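Local coordinates for iron uptake protein A2 (PDB 2VOZ) that binds ferric iron, probably as a periplasmic substrate-binding subunit of an ABC transporter that imports the metal, at residues Val307-Pro311 with Val312-His316; Asp322-Val326 with Ser327-Arg331. All blocks are in the same frame, centred on the assembly; numbering follows the deposited sequence.

Interaction 1. Residues Val307-Pro311 with Val312-His316; sequences VPIDP and VLAAH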
loop_
_atom_site.group_PDB
_atom_site.type_symbol
_atom_site.label_atom_id
_atom_site.label_comp_id
_atom_site.label_asym_id
_atom_site.label_seq_id
_atom_site.Cartn_x
_atom_site.Cartn_y
_atom_site.Cartn_z
ATOM N N VAL B 307 12.938 -9.657 25.804
ATOM C CA VAL B 307 12.331 -8.706 24.876
ATOM C C VAL B 307 10.817 -8.932 24.859
ATOM O O VAL B 307 10.373 -10.074 24.719
ATOM C CB VAL B 307 12.919 -8.838 23.462
ATOM C CG1 VAL B 307 12.085 -7.941 22.440
ATOM C CG2 VAL B 307 14.434 -8.483 23.456
ATOM N N PRO B 308 10.019 -7.867 25.107
ATOM C CA PRO B 308 8.559 -8.040 25.214
ATOM C C PRO B 308 7.973 -8.708 23.995
ATOM O O PRO B 308 8.362 -8.391 22.859
ATOM C CB PRO B 308 8.049 -6.618 25.293
ATOM C CG PRO B 308 9.159 -5.915 25.997
ATOM C CD PRO B 308 10.404 -6.471 25.371
ATOM N N ILE B 309 7.061 -9.632 24.263
ATOM C CA ILE B 309 6.345 -10.392 23.251
ATOM C C ILE B 309 4.964 -9.783 23.031
ATOM O O ILE B 309 4.341 -9.283 23.984
ATOM C CB ILE B 309 6.171 -11.861 23.737
ATOM C CG1 ILE B 309 7.556 -12.488 23.929
ATOM C CG2 ILE B 309 5.332 -12.659 22.724
ATOM C CD1 ILE B 309 7.543 -13.761 24.805
ATOM N N ASP B 310 4.475 -9.853 21.786
ATOM C CA ASP B 310 3.194 -9.293 21.455
ATOM C C ASP B 310 2.166 -9.811 22.469
ATOM O O ASP B 310 2.142 -11.014 22.736
ATOM C CB ASP B 310 2.769 -9.736 20.056
ATOM C CG ASP B 310 1.382 -9.236 19.704
ATOM O OD1 ASP B 310 0.385 -9.906 20.068
ATOM O OD2 ASP B 310 1.310 -8.174 19.059
ATOM N N PRO B 311 1.360 -8.926 23.051
ATOM C CA PRO B 311 0.437 -9.360 24.130
ATOM C C PRO B 311 -0.533 -10.484 23.742
ATOM O O PRO B 311 -0.795 -11.371 24.564
ATOM C CB PRO B 311 -0.325 -8.083 24.498
ATOM C CG PRO B 311 0.422 -6.960 23.912
ATOM C CD PRO B 311 1.301 -7.464 22.810
ATOM N N VAL B 312 -1.085 -10.430 22.526
ATOM C CA VAL B 312 -1.990 -11.479 22.040
ATOM C C VAL B 312 -1.246 -12.827 21.973
ATOM O O VAL B 312 -1.757 -13.864 22.420
ATOM C CB VAL B 312 -2.603 -11.104 20.661
ATOM C CG1 VAL B 312 -3.562 -12.228 20.179
ATOM C CG2 VAL B 312 -3.414 -9.802 20.780
ATOM N N LEU B 313 -0.032 -12.822 21.430
ATOM C CA LEU B 313 0.764 -14.050 21.379
ATOM C C LEU B 313 1.116 -14.500 22.806
ATOM O O LEU B 313 0.993 -15.674 23.127
ATOM C CB LEU B 313 2.030 -13.809 20.549
ATOM C CG LEU B 313 3.026 -14.959 20.491
ATOM C CD1 LEU B 313 2.324 -16.219 19.866
ATOM C CD2 LEU B 313 4.213 -14.518 19.649
ATOM N N ALA B 314 1.526 -13.550 23.653
ATOM C CA ALA B 314 1.993 -13.860 25.016
ATOM C C ALA B 314 0.872 -14.475 25.861
ATOM O O ALA B 314 1.154 -15.252 26.766
ATOM C CB ALA B 314 2.550 -12.612 25.693
ATOM N N ALA B 315 -0.383 -14.140 25.551
ATOM C CA ALA B 315 -1.538 -14.640 26.344
ATOM C C ALA B 315 -1.755 -16.143 26.158
ATOM O O ALA B 315 -2.533 -16.761 26.895
ATOM C CB ALA B 315 -2.781 -13.890 26.014
ATOM N N HIS B 316 -1.103 -16.733 25.151
ATOM C CA HIS B 316 -1.158 -18.185 24.979
ATOM C C HIS B 316 -0.184 -18.928 25.885
ATOM O O HIS B 316 -0.182 -20.150 25.918
ATOM C CB HIS B 316 -0.884 -18.548 23.512
ATOM C CG HIS B 316 -2.006 -18.177 22.616
ATOM N ND1 HIS B 316 -3.115 -18.973 22.465
ATOM C CD2 HIS B 316 -2.207 -17.087 21.847
ATOM C CE1 HIS B 316 -3.955 -18.394 21.625
ATOM N NE2 HIS B 316 -3.421 -17.256 21.219
#
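An aspartate N-cap starts the short helix 311-314: Asp310 stands just before its first turn and turns its carboxylate back onto the leading amides. OD1 of Asp310 accepts from Leu313 N at 3.2 Å, through the lone pair that faces away from OD2, with a fairly straight N-H...O angle of 159°. The same OD1 takes a weak, bent bond from Val312 N at 2.9 Å. With CG opposite the backbone N (chi1 176°), the carboxylate folds in beside the helix start instead of trailing along the incoming loop. Backbone bonds complete the turn: Ala314 N reaches Asp310 O at 2.8 Å, nearly in line with the carbonyl, and Ala315 N reaches Pro311 O at 3.0 Å. Pro311, which has no amide hydrogen to offer, fills the first helical position.

One residue further back, Ile309 supplies an apolar brace. Its CG2 branch, opposite the backbone N, comes obliquely against Leu313 CD2 at 3.8 Å and lies 4.1 Å from Ala314 CB. Tyr301 packs against both Ile309 and Leu313, while Ile228 of helix 224-232, the helix that carries the iron ligands Tyr225 and Tyr226, touches Leu313 and Val312.

The second carboxylate oxygen, OD2, forms a salt bridge with Lys232 and also lies close to Glu296 OE1. An alanine in place of Asp310 would probably leave Leu313 N without its capping acceptor and Lys232 without this anionic mate. One buried carboxylate thus serves two tasks; the lysine probably offsets two neighbouring carboxylates, with the helix N terminus likely helping at OD1.

Interaction 2. Residues Asp322-Val326 with Ser327-Arg331; sequences DPLNV and SNLGR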
loop_
_atom_site.group_PDB
_atom_site.type_symbol
_atom_site.label_atom_id
_atom_site.label_comp_id
_atom_site.label_asym_id
_atom_site.label_seq_id
_atom_site.Cartn_x
_atom_site.Cartn_y
_atom_site.Cartn_z
ATOM N N ASP B 322 11.805 -26.778 21.956
ATOM C CA ASP B 322 12.797 -27.833 21.834
ATOM C C ASP B 322 14.188 -27.195 21.701
ATOM O O ASP B 322 14.367 -26.265 20.894
ATOM C CB ASP B 322 12.432 -28.656 20.593
ATOM C CG ASP B 322 13.256 -29.927 20.447
ATOM O OD1 ASP B 322 14.453 -29.944 20.784
ATOM O OD2 ASP B 322 12.675 -30.930 19.974
ATOM N N PRO B 323 15.165 -27.654 22.528
ATOM C CA PRO B 323 16.545 -27.117 22.490
ATOM C C PRO B 323 17.381 -27.587 21.281
ATOM O O PRO B 323 18.520 -27.149 21.131
ATOM C CB PRO B 323 17.144 -27.618 23.807
ATOM C CG PRO B 323 16.460 -28.938 24.038
ATOM C CD PRO B 323 15.014 -28.695 23.568
ATOM N N LEU B 324 16.803 -28.398 20.392
ATOM C CA LEU B 324 17.511 -28.885 19.178
ATOM C C LEU B 324 18.142 -27.745 18.393
ATOM O O LEU B 324 17.497 -26.714 18.175
ATOM C CB LEU B 324 16.537 -29.646 18.277
ATOM C CG LEU B 324 17.049 -30.228 16.995
ATOM C CD1 LEU B 324 17.889 -31.470 17.391
ATOM C CD2 LEU B 324 15.919 -30.651 16.086
ATOM N N ASN B 325 19.390 -27.886 17.961
ATOM C CA ASN B 325 19.956 -26.780 17.172
ATOM C C ASN B 325 19.181 -26.739 15.860
ATOM O O ASN B 325 18.980 -27.766 15.215
ATOM C CB ASN B 325 21.468 -26.950 16.945
ATOM C CG ASN B 325 22.071 -25.784 16.203
ATOM O OD1 ASN B 325 21.952 -25.704 14.969
ATOM N ND2 ASN B 325 22.696 -24.853 16.938
ATOM N N VAL B 326 18.731 -25.544 15.479
ATOM C CA VAL B 326 17.861 -25.434 14.297
ATOM C C VAL B 326 18.596 -25.763 13.000
ATOM O O VAL B 326 17.931 -26.001 11.989
ATOM C CB VAL B 326 17.136 -24.080 14.216
ATOM C CG1 VAL B 326 16.163 -23.906 15.422
ATOM C CG2 VAL B 326 18.172 -22.964 14.156
ATOM N N SER B 327 19.922 -25.849 13.004
ATOM C CA SER B 327 20.617 -26.317 11.760
ATOM C C SER B 327 20.207 -27.761 11.395
ATOM O O SER B 327 20.342 -28.173 10.224
ATOM C CB SER B 327 22.142 -26.218 11.856
ATOM O OG SER B 327 22.638 -27.131 12.808
ATOM N N ASN B 328 19.684 -28.502 12.380
ATOM C CA ASN B 328 19.233 -29.878 12.143
ATOM C C ASN B 328 18.030 -29.898 11.200
ATOM O O ASN B 328 17.791 -30.877 10.491
ATOM C CB ASN B 328 18.828 -30.538 13.462
ATOM C CG ASN B 328 20.020 -31.033 14.226
ATOM O OD1 ASN B 328 20.675 -32.008 13.810
ATOM N ND2 ASN B 328 20.366 -30.329 15.307
ATOM N N LEU B 329 17.267 -28.801 11.204
ATOM C CA LEU B 329 16.082 -28.732 10.377
ATOM C C LEU B 329 16.413 -28.754 8.892
ATOM O O LEU B 329 15.687 -29.364 8.068
ATOM C CB LEU B 329 15.223 -27.485 10.720
ATOM C CG LEU B 329 14.893 -27.225 12.199
ATOM C CD1 LEU B 329 13.763 -26.179 12.343
ATOM C CD2 LEU B 329 14.586 -28.461 12.963
ATOM N N GLY B 330 17.485 -28.054 8.528
ATOM C CA GLY B 330 18.028 -28.154 7.167
ATOM C C GLY B 330 18.821 -29.427 6.911
ATOM O O GLY B 330 18.702 -30.032 5.839
ATOM N N ARG B 331 19.617 -29.835 7.885
ATOM C CA ARG B 331 20.486 -31.017 7.718
ATOM C C ARG B 331 19.686 -32.221 7.208
ATOM O O ARG B 331 20.153 -32.942 6.328
ATOM C CB ARG B 331 21.179 -31.350 9.041
ATOM C CG ARG B 331 22.046 -32.610 8.970
ATOM C CD ARG B 331 22.671 -32.926 10.343
ATOM N NE ARG B 331 23.289 -34.255 10.334
ATOM C CZ ARG B 331 23.831 -34.842 11.399
ATOM N NH1 ARG B 331 23.827 -34.233 12.585
ATOM N NH2 ARG B 331 24.363 -36.056 11.281
HETATM O O HOH W 1 18.923 -25.594 8.879
#
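The side-chain amide of Asn325 is approached at OD1 from both faces of its plane: Ser327 N comes from one, at 2.8 Å, and Ser327 OG from the other, at 2.7 Å. The hydroxyl donates from above the plane, 36° out of it, and Ser327 N lies 30° out of the plane on the opposite face. A single residue therefore grips this oxygen twice, while Asn325 ND2, at the other end of the group, donates to Arg117 O. Bonds at both ends should fix the amide's rotation.

The second flat group, the amide of Asn328, turns back over the loop. Its ND2 donates to Asn325 O at 2.9 Å, with the acceptor only slightly out of the amide plane, and Asn328 N shares that carbonyl at 3.0 Å. Leu324 lies obliquely across, its CD1 over one face of the Asn328 amide, 3.4 Å from ND2, and its other methyl, CD2, 4.0 Å from Leu329 CD2. With CG anti to the backbone N (chi1 -180°), the branch of Leu324 is carried towards Asn328 and Leu329. Leu329 N closes the next turn onto Val326 O at 3.0 Å.

Upstream, Asp322 OD1 accepts from Leu324 N at 2.8 Å, an Asx turn, and is also salt-bridged to Arg257. Helix 168-181, whose Tyr169 is an iron ligand, packs against Leu324 and Leu329 through Ser176.

Asn325 OD1 accepting from Ser327 N is a second Asx turn, which caps the turn leading into helix 327-331, with Asn328 tied back to the Asn325 carbonyl, in the C-terminal part of a periplasmic binding protein.

Following the chain from the N terminus, strand 301-302 runs into the loop that interaction 1 turns into helix 311-314; the chain then continues to the loop at 322-326, which interaction 2 turns into helix 327-331, shortly before helix 333-342. Each is a local helix entry, and the two stand in series, neither nested nor crossed. Their centres lie 24 Å apart and their nearest atoms about 14 Å, so they do not touch. Interaction 1 joins strand 301-302 to helix 224-232 and has a second subunit beside it, whereas interaction 2 joins the C-terminal segment to helix 168-181. Both neighbouring helices carry iron-binding tyrosines.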